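Local coordinates for protein tetR-family transcriptional regulator (PDB 2QIB) that probably binds cis-regulatory DNA through a helix-turn-helix motif and regulates transcription, at the interface of chains A and B. Residues are numbered along the deposited sequence; one frame, centred on the assembly and turned at random. Chains: chain A/B, tetR-family transcriptional regulator.

Contact 1: the interface of chains A and B. Residues chain A 192-193, 196; chain B 180-181, 184-185.
The hydroxyl of A:Tyr196 sits above the plane of the B:His184 ring on one side, just past the CD2 rim and 3.7 Å from CD2. The carbonyl O of B:Thr180 lies in plane at the edge of the same ring. The planes of the A:Tyr196 ring and the B:Gln181 amide are 39° apart, so the two groups do not stack flat. The ring atom CE2 of A:Tyr196 lies 4.0 Å from CB of B:Gln181. The methyl CG2 of B:Thr180 comes in above the phenol plane at the hydroxyl end, 3.8 Å from CZ of A:Tyr196. The threonine hydroxyl OG1 gives the tyrosine OH no more than a weak hydrogen bond. A phenylalanine in place of A:Tyr196 would probably leave B:Thr180 OG1 without this weak partner and thin the contact beside B:His184.

With chi1 at 168°, the CG1 branch of A:Val192 swings away from the backbone N and reaches chain B. It lies 3.4 Å from the carboxylate OD1 of B:Asp185 and 3.6 Å from CB of B:His184, and also touches CG of B:Gln181. Water 1 joins A:Ser193 OG, at 2.8 Å, to the amide oxygen OE1 of B:Gln181. The patch ties the end of helix 175-194 of chain A to helix 175-196 of chain B, and likely supports the two-fold dimer typical of TetR-family regulators.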
# COMPACT_ATOMS: atom_id res chain seq x y z
N VAL A 192 -10.15 -5.67 14.25
CA VAL A 192 -8.91 -6.23 14.76
C VAL A 192 -8.28 -5.26 15.77
O VAL A 192 -7.89 -5.66 16.87
CB VAL A 192 -7.91 -6.60 13.62
CG1 VAL A 192 -6.53 -6.89 14.17
CG2 VAL A 192 -8.45 -7.82 12.86
N SER A 193 -8.22 -3.98 15.40
CA SER A 193 -7.63 -2.96 16.27
C SER A 193 -8.45 -2.81 17.56
O SER A 193 -7.89 -2.62 18.62
CB SER A 193 -7.55 -1.62 15.56
OG SER A 193 -6.97 -0.63 16.40
N TYR A 196 -7.45 -4.11 21.20
CA TYR A 196 -6.34 -3.62 22.00
C TYR A 196 -6.67 -2.31 22.66
O TYR A 196 -5.83 -1.78 23.40
CB TYR A 196 -5.13 -3.40 21.08
CG TYR A 196 -4.83 -4.62 20.22
CD1 TYR A 196 -4.45 -5.83 20.81
CD2 TYR A 196 -4.98 -4.57 18.83
CE1 TYR A 196 -4.20 -6.96 20.04
CE2 TYR A 196 -4.73 -5.70 18.04
CZ TYR A 196 -4.34 -6.89 18.65
OH TYR A 196 -4.09 -8.03 17.91
N THR B 180 1.14 -8.40 16.40
CA THR B 180 -0.02 -9.28 16.50
C THR B 180 -1.19 -8.74 15.64
O THR B 180 -1.90 -9.51 15.01
CB THR B 180 -0.45 -9.52 17.97
OG1 THR B 180 -1.61 -10.37 17.98
CG2 THR B 180 -0.79 -8.23 18.66
N GLN B 181 -1.38 -7.42 15.61
CA GLN B 181 -2.42 -6.82 14.74
C GLN B 181 -2.22 -7.27 13.29
O GLN B 181 -3.20 -7.65 12.62
CB GLN B 181 -2.40 -5.29 14.84
CG GLN B 181 -3.42 -4.60 13.88
CD GLN B 181 -3.76 -3.21 14.33
OE1 GLN B 181 -4.40 -3.04 15.36
NE2 GLN B 181 -3.33 -2.22 13.58
N HIS B 184 -3.30 -10.94 12.85
CA HIS B 184 -4.78 -10.94 12.81
C HIS B 184 -5.34 -10.35 11.52
O HIS B 184 -6.35 -10.83 11.01
CB HIS B 184 -5.40 -10.30 14.04
CG HIS B 184 -5.16 -11.08 15.30
ND1 HIS B 184 -6.12 -11.87 15.89
CD2 HIS B 184 -4.06 -11.20 16.08
CE1 HIS B 184 -5.62 -12.43 16.99
NE2 HIS B 184 -4.37 -12.05 17.12
N ASP B 185 -4.67 -9.31 10.99
CA ASP B 185 -5.05 -8.69 9.71
C ASP B 185 -4.90 -9.69 8.57
O ASP B 185 -5.71 -9.70 7.68
CB ASP B 185 -4.16 -7.47 9.42
CG ASP B 185 -4.44 -6.27 10.30
OD1 ASP B 185 -5.52 -6.18 10.96
OD2 ASP B 185 -3.56 -5.39 10.32
O HOH W 1 -4.29 -1.00 17.01

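Contact 2: the interface of chains A and B. Residues chain A 147-148, 150; chain B 172-173.
B:Arg172 bends at chi3 (-60°), and this turns its guanidinium over A:Ala147 and toward A:Glu150. A:Glu150 reaches out from helix 147-168 with CG anti to the backbone N (chi1 175°) and an extended chain, which brings its carboxylate to the end of the arginine.

The two groups form a salt bridge. NH2 of B:Arg172 donates a hydrogen bond to OE1 of A:Glu150 at 3.3 Å, a rather long distance. The acceptor lies in the guanidinium plane, but the arginine comes from above the carboxylate plane, 55° out of it. Water 2 also sits at the guanidinium edge. It contacts NH1 and NH2 of B:Arg172 and lies 2.5 Å from OE1 of A:Glu150. The carboxylate oxygen is therefore held both directly and through water.

The methyl CB of A:Ala147 lies over the centre of the B:Arg172 guanidinium, 3.8 Å from CZ. It supports one face of the group while the edge keeps its polar partners. The small side chain probably lets the arginine lie close over the start of helix 147-168.

B:Ile173 packs beside this pair. Its CD1 is 3.8 Å from CA of A:Arg148, and its CG1 touches CB of A:Ala147. The extended A:Arg148 chain runs back along the isoleucine, whose CG2 sits over the rim of one guanidinium face. This patch belongs to a two-fold interface that is likely the TetR-family dimer contact. Water 3, in the guanidinium plane of A:Arg148, lies 2.8 Å from its NH1 and 2.8 Å from the backbone O of B:Arg172.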
# COMPACT_ATOMS: atom_id res chain seq x y z
N ALA A 147 -4.17 7.72 17.68
CA ALA A 147 -3.15 7.04 16.89
C ALA A 147 -3.64 5.78 16.16
O ALA A 147 -3.32 5.56 14.97
CB ALA A 147 -1.93 6.69 17.77
N ARG A 148 -4.38 4.96 16.90
CA ARG A 148 -4.80 3.65 16.39
C ARG A 148 -5.72 3.84 15.22
O ARG A 148 -5.61 3.12 14.21
CB ARG A 148 -5.46 2.82 17.49
CG ARG A 148 -4.41 2.19 18.41
CD ARG A 148 -5.00 1.54 19.66
NE ARG A 148 -3.89 1.01 20.46
CZ ARG A 148 -3.07 1.74 21.22
NH1 ARG A 148 -3.21 3.06 21.31
NH2 ARG A 148 -2.08 1.14 21.90
N GLU A 150 -5.90 6.58 13.26
CA GLU A 150 -5.13 7.12 12.13
C GLU A 150 -4.42 5.99 11.39
O GLU A 150 -4.43 5.96 10.16
CB GLU A 150 -4.15 8.18 12.57
CG GLU A 150 -3.28 8.64 11.41
CD GLU A 150 -2.42 9.85 11.70
OE1 GLU A 150 -2.45 10.36 12.85
OE2 GLU A 150 -1.73 10.29 10.76
N ARG B 172 3.73 5.81 18.47
CA ARG B 172 2.69 6.03 19.48
C ARG B 172 1.94 4.74 19.85
O ARG B 172 1.22 4.68 20.88
CB ARG B 172 1.72 7.10 18.99
CG ARG B 172 2.21 8.55 19.19
CD ARG B 172 1.17 9.59 18.64
NE ARG B 172 0.91 9.44 17.21
CZ ARG B 172 -0.21 9.84 16.59
NH1 ARG B 172 -1.19 10.43 17.27
NH2 ARG B 172 -0.36 9.63 15.28
N ILE B 173 2.11 3.70 19.03
CA ILE B 173 1.47 2.40 19.30
C ILE B 173 2.57 1.37 19.53
O ILE B 173 3.52 1.33 18.74
CB ILE B 173 0.61 1.95 18.11
CG1 ILE B 173 -0.41 3.05 17.74
CG2 ILE B 173 -0.11 0.63 18.43
CD1 ILE B 173 -1.06 2.87 16.37
O HOH W 2 -3.34 10.37 15.20
O HOH W 3 -0.88 4.02 22.57

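The C-alpha centres of contact 1 and contact 2 are about 13 Å apart, so they are neighbouring patches of one interface. They share no residue. On chain A, contact 1 draws on the end of helix 175-194 and A:Tyr196 just after it, while contact 2 uses the start of helix 147-168. On chain B, the loop residues of contact 2 come shortly before helix 175-196, which supplies contact 1. Adjoining segments of chain B thus meet two different helices of chain A. The two-fold symmetry repeats both patches with the chains exchanged, which would likely fix the relative placement of the subunits.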